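Local structure of hypothetical membrane spanning protein (Vibrio fischeri, 4RCK) at residues Val24-Gly29 against Val69-His74; Ala49-Val54 against Glu90-Thr95. The protein is of unknown function but carries a BatA-type von Willebrand factor A domain, which binds magnesium and belongs to a membrane-spanning protein. All coordinates share one frame; numbering follows the deposited sequence.

In the fold
Contact 1 and contact 2 illustrate how a von Willebrand factor A domain joins the metal-binding loop at the end of a sheet strand to its covering helices. In contact 1, two parallel strands end at the loop whose Ser28 OG binds magnesium at 2.5 Å. Contact 2 joins two helices on the sheet face bearing Val25 and Leu70; its Lys51 NZ lies 16.6 Å from the magnesium, away from the metal site. The contact centres are about 13 Å apart, yet they meet directly where Leu70 CD1 touches Thr95 CG2 at 3.8 Å. Their segments alternate along the chain, helix 46-60 running on to strand 65-71. Both also touch the second subunit, which extends the sheet beside Val24 and Val25.

Contact 1: residues Val24-Gly29 against Val69-His74; sequences VVDLSG and VLFGDH. With MG (magnesium ion), chain C.
Val24, Val25 and Asp26 pair in parallel with Val69, Leu70 and Phe71, just before a metal loop. Val25 N donates to Val69 O (2.7 Å) and Phe71 N to Val25 O (3.0 Å); Leu27 N to Phe71 O (2.9 Å) continues the bonding where strand 24-26 ends. The dense part surrounds the Phe71 ring, whose CG sits between the backbone N and carbonyl carbon (chi1 64°). The ring lies against Asp26 and Val24: Asp26 CA is over one face, 3.8 Å from the centroid, in a CH-pi contact offset toward the rim, while Val24 CG1 meets CD1 at 3.5 Å. The Asp26 carboxylate is turned 39° from the ring plane. Helix 106-118 covers the sheet face that carries Val24, Val69 and Phe71. On the face of Val25 and Leu70, Leu27 CD1 meets Leu70 CD1 at 3.7 Å.

Past Gly72 the segments part: Asp73 and His74 are exposed and touch nothing of 24-29. Asp26 OD1 accepts Ser28 N at 2.8 Å in an Asx turn and also Ser28 OG, which itself binds magnesium alongside Ser30. Asp26 OD2 is held by Ser131 of the second subunit. This Asp-x-Ser-x-Ser arrangement matches the metal-ion-dependent adhesion site of the family, with Asp26 a second-shell residue here: its carboxylate positions the serine ligand and ties the metal loop to the subunit interface.

Contact 2: residues Ala49-Val54 against Glu90-Thr95; sequences AVKQVV and EQLDRT
Lys51 of helix 46-60 places its ammonium group between the backbone carbonyls of Asp93 and Thr95, at the end of helix 85-93. NZ donates to Asp93 O and to Thr95 O, each at 2.7 Å, but from different directions. The Thr95 carbonyl is approached in its own plane, with a C=O...N angle of 157°; at Asp93 the donor stands above the carbonyl plane, 42° out of it. The two bonds thus bring one charged group to both carbonyls as the chain leaves the helix.

The aliphatic part of the lysine belongs to the contact as well. CG is anti to the carbonyl carbon (chi1 -75°), and the chain is extended from there to NZ. Lys51 CE comes within 3.5 Å of Leu92 O on the way. Asp93 OD1 lies 5.0 Å from Lys51 NZ without touching it, so any effect of its opposite charge would be a longer-range one. A positive group beside the C-terminal carbonyls of helix 85-93 would be expected to offset the partial negative charge gathered there.

In the next shell, bonds from Arg94 N to Glu90 O and from Thr95 N to Leu92 O (3.1 Å) hold the turn at the end of helix 85-93, from which the Asp93 and Thr95 carbonyls meet the lysine. Apolar packing adds a second point of attachment: Leu92 CD2 meets Val54 CG1 at 4.0 Å, the two side chains crossing at about a right angle.

Further out, Val53 and Val54 of helix 46-60 pack on Tyr212 of the second subunit, while Val50 packs on Leu130 of that subunit. The helix thus touches both helix 85-93 of its own chain and the second subunit, and Thr95, just past helix 85-93, packs on Leu70 of strand 65-71.

Contact 1: residues Val24-Gly29 against Val69-His74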
# COMPACT_ATOMS: atom_id res chain seq x y z
N VAL A 24 12.78 -13.02 -2.38
CA VAL A 24 13.71 -13.34 -3.46
C VAL A 24 14.07 -14.83 -3.41
O VAL A 24 14.68 -15.29 -2.45
CB VAL A 24 14.99 -12.50 -3.38
CG1 VAL A 24 15.88 -12.76 -4.58
CG2 VAL A 24 14.64 -11.02 -3.29
N VAL A 25 13.69 -15.57 -4.45
CA VAL A 25 13.78 -17.02 -4.42
C VAL A 25 14.65 -17.62 -5.53
O VAL A 25 14.52 -17.27 -6.71
CB VAL A 25 12.37 -17.66 -4.48
CG1 VAL A 25 12.46 -19.14 -4.82
CG2 VAL A 25 11.65 -17.45 -3.16
N ASP A 26 15.53 -18.52 -5.13
CA ASP A 26 16.43 -19.26 -6.02
C ASP A 26 15.67 -20.31 -6.84
O ASP A 26 15.03 -21.19 -6.28
CB ASP A 26 17.53 -19.93 -5.20
CG ASP A 26 18.70 -20.40 -6.03
OD1 ASP A 26 18.51 -20.81 -7.19
OD2 ASP A 26 19.84 -20.36 -5.51
N LEU A 27 15.77 -20.22 -8.16
CA LEU A 27 15.11 -21.19 -9.04
C LEU A 27 16.11 -22.01 -9.86
O LEU A 27 15.73 -22.71 -10.80
CB LEU A 27 14.13 -20.49 -9.98
CG LEU A 27 12.75 -20.14 -9.43
CD1 LEU A 27 11.81 -19.77 -10.56
CD2 LEU A 27 12.17 -21.29 -8.61
N SER A 28 17.39 -21.92 -9.50
CA SER A 28 18.45 -22.62 -10.23
C SER A 28 18.21 -24.12 -10.23
O SER A 28 17.55 -24.65 -9.34
CB SER A 28 19.82 -22.32 -9.63
OG SER A 28 20.02 -23.00 -8.41
N GLY A 29 18.76 -24.80 -11.23
CA GLY A 29 18.52 -26.22 -11.43
C GLY A 29 18.87 -27.10 -10.25
O GLY A 29 18.35 -28.21 -10.13
N VAL A 69 10.54 -11.97 -6.32
CA VAL A 69 11.65 -11.98 -7.27
C VAL A 69 12.23 -13.38 -7.38
O VAL A 69 12.54 -14.02 -6.37
CB VAL A 69 12.77 -11.00 -6.86
CG1 VAL A 69 13.88 -10.99 -7.90
CG2 VAL A 69 12.21 -9.60 -6.67
N LEU A 70 12.36 -13.88 -8.61
CA LEU A 70 12.94 -15.19 -8.85
C LEU A 70 14.28 -15.02 -9.55
O LEU A 70 14.42 -14.16 -10.42
CB LEU A 70 12.00 -16.04 -9.71
CG LEU A 70 10.55 -16.13 -9.24
CD1 LEU A 70 9.66 -16.73 -10.33
CD2 LEU A 70 10.44 -16.95 -7.96
N PHE A 71 15.28 -15.82 -9.18
CA PHE A 71 16.55 -15.69 -9.88
C PHE A 71 17.21 -17.01 -10.27
O PHE A 71 16.84 -18.10 -9.81
CB PHE A 71 17.55 -14.84 -9.07
CG PHE A 71 17.95 -15.44 -7.74
CD1 PHE A 71 17.12 -15.33 -6.64
CD2 PHE A 71 19.17 -16.07 -7.59
CE1 PHE A 71 17.49 -15.86 -5.42
CE2 PHE A 71 19.55 -16.60 -6.37
CZ PHE A 71 18.71 -16.50 -5.28
N GLY A 72 18.17 -16.88 -11.18
CA GLY A 72 18.93 -17.97 -11.74
C GLY A 72 20.03 -17.32 -12.56
O GLY A 72 20.73 -16.44 -12.04
N ASP A 73 20.19 -17.73 -13.81
CA ASP A 73 21.15 -17.08 -14.71
C ASP A 73 20.88 -15.58 -14.74
O ASP A 73 21.81 -14.77 -14.67
CB ASP A 73 21.07 -17.66 -16.12
CG ASP A 73 21.68 -19.04 -16.23
OD1 ASP A 73 22.12 -19.58 -15.19
OD2 ASP A 73 21.70 -19.61 -17.34
N HIS A 74 19.61 -15.23 -14.85
CA HIS A 74 19.17 -13.84 -14.75
C HIS A 74 18.12 -13.73 -13.65
O HIS A 74 17.51 -14.73 -13.26
CB HIS A 74 18.61 -13.35 -16.08
CG HIS A 74 17.39 -14.08 -16.54
ND1 HIS A 74 17.44 -15.36 -17.03
CD2 HIS A 74 16.09 -13.71 -16.57
CE1 HIS A 74 16.21 -15.75 -17.35
NE2 HIS A 74 15.38 -14.76 -17.09
MG MG C . 22.44 -23.47 -7.77

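Contact 2: residues Ala49-Val54 against Glu90-Thr95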
# COMPACT_ATOMS: atom_id res chain seq x y z
N ALA A 49 9.50 -27.91 -1.02
CA ALA A 49 9.53 -27.53 0.39
C ALA A 49 9.39 -26.02 0.53
O ALA A 49 8.67 -25.53 1.41
CB ALA A 49 10.81 -28.01 1.04
N VAL A 50 10.07 -25.29 -0.34
CA VAL A 50 10.02 -23.84 -0.34
C VAL A 50 8.62 -23.33 -0.65
O VAL A 50 8.10 -22.46 0.06
CB VAL A 50 11.00 -23.25 -1.37
CG1 VAL A 50 10.75 -21.76 -1.56
CG2 VAL A 50 12.43 -23.52 -0.92
N LYS A 51 8.01 -23.87 -1.70
CA LYS A 51 6.63 -23.53 -2.05
C LYS A 51 5.71 -23.67 -0.85
O LYS A 51 4.91 -22.78 -0.57
CB LYS A 51 6.13 -24.41 -3.19
CG LYS A 51 6.69 -24.06 -4.56
CD LYS A 51 6.07 -24.94 -5.63
CE LYS A 51 6.60 -24.58 -7.01
NZ LYS A 51 5.93 -25.36 -8.08
N GLN A 52 5.85 -24.78 -0.14
CA GLN A 52 5.05 -25.04 1.05
C GLN A 52 5.27 -23.97 2.12
O GLN A 52 4.35 -23.21 2.44
CB GLN A 52 5.39 -26.41 1.63
CG GLN A 52 4.52 -26.83 2.79
CD GLN A 52 3.16 -27.31 2.34
OE1 GLN A 52 3.04 -28.07 1.38
NE2 GLN A 52 2.11 -26.86 3.03
N VAL A 53 6.48 -23.92 2.66
CA VAL A 53 6.82 -23.03 3.77
C VAL A 53 6.55 -21.55 3.49
O VAL A 53 5.92 -20.87 4.30
CB VAL A 53 8.30 -23.20 4.17
CG1 VAL A 53 8.78 -22.02 5.00
CG2 VAL A 53 8.49 -24.51 4.94
N VAL A 54 7.01 -21.07 2.34
CA VAL A 54 6.86 -19.66 1.99
C VAL A 54 5.39 -19.29 1.79
O VAL A 54 4.95 -18.21 2.18
CB VAL A 54 7.66 -19.30 0.73
CG1 VAL A 54 7.44 -17.85 0.33
CG2 VAL A 54 9.15 -19.55 0.96
N GLU A 90 -0.01 -18.07 -5.41
CA GLU A 90 -0.32 -18.85 -6.60
C GLU A 90 0.81 -18.76 -7.63
O GLU A 90 1.24 -19.78 -8.18
CB GLU A 90 -1.62 -18.37 -7.24
CG GLU A 90 -2.85 -18.57 -6.38
CD GLU A 90 -4.04 -17.78 -6.91
OE1 GLU A 90 -3.89 -17.13 -7.97
OE2 GLU A 90 -5.11 -17.80 -6.26
N GLN A 91 1.28 -17.54 -7.88
CA GLN A 91 2.35 -17.33 -8.84
C GLN A 91 3.64 -18.00 -8.38
O GLN A 91 4.55 -18.21 -9.17
CB GLN A 91 2.59 -15.84 -9.08
CG GLN A 91 1.47 -15.16 -9.86
CD GLN A 91 1.77 -13.71 -10.17
OE1 GLN A 91 2.93 -13.28 -10.15
NE2 GLN A 91 0.73 -12.94 -10.46
N LEU A 92 3.71 -18.32 -7.09
CA LEU A 92 4.79 -19.13 -6.56
C LEU A 92 4.51 -20.60 -6.85
O LEU A 92 5.39 -21.34 -7.28
CB LEU A 92 4.96 -18.92 -5.06
CG LEU A 92 6.09 -19.73 -4.42
CD1 LEU A 92 7.44 -19.25 -4.94
CD2 LEU A 92 6.04 -19.65 -2.91
N ASP A 93 3.26 -21.00 -6.62
CA ASP A 93 2.82 -22.38 -6.80
C ASP A 93 3.14 -22.92 -8.20
O ASP A 93 3.56 -24.07 -8.34
CB ASP A 93 1.32 -22.49 -6.55
CG ASP A 93 0.97 -23.59 -5.57
OD1 ASP A 93 1.80 -24.51 -5.39
OD2 ASP A 93 -0.14 -23.54 -4.99
N ARG A 94 2.93 -22.09 -9.21
CA ARG A 94 3.04 -22.53 -10.59
C ARG A 94 4.46 -22.42 -11.15
O ARG A 94 4.71 -22.81 -12.29
CB ARG A 94 2.08 -21.73 -11.47
CG ARG A 94 2.26 -20.22 -11.40
CD ARG A 94 1.36 -19.51 -12.39
NE ARG A 94 -0.03 -19.43 -11.94
CZ ARG A 94 -0.71 -18.29 -11.80
NH1 ARG A 94 -0.12 -17.14 -12.08
NH2 ARG A 94 -1.96 -18.31 -11.39
N THR A 95 5.39 -21.89 -10.35
CA THR A 95 6.78 -21.81 -10.77
C THR A 95 7.37 -23.20 -10.98
O THR A 95 7.13 -24.11 -10.19
CB THR A 95 7.65 -21.07 -9.74
OG1 THR A 95 7.52 -21.69 -8.45
CG2 THR A 95 7.24 -19.61 -9.63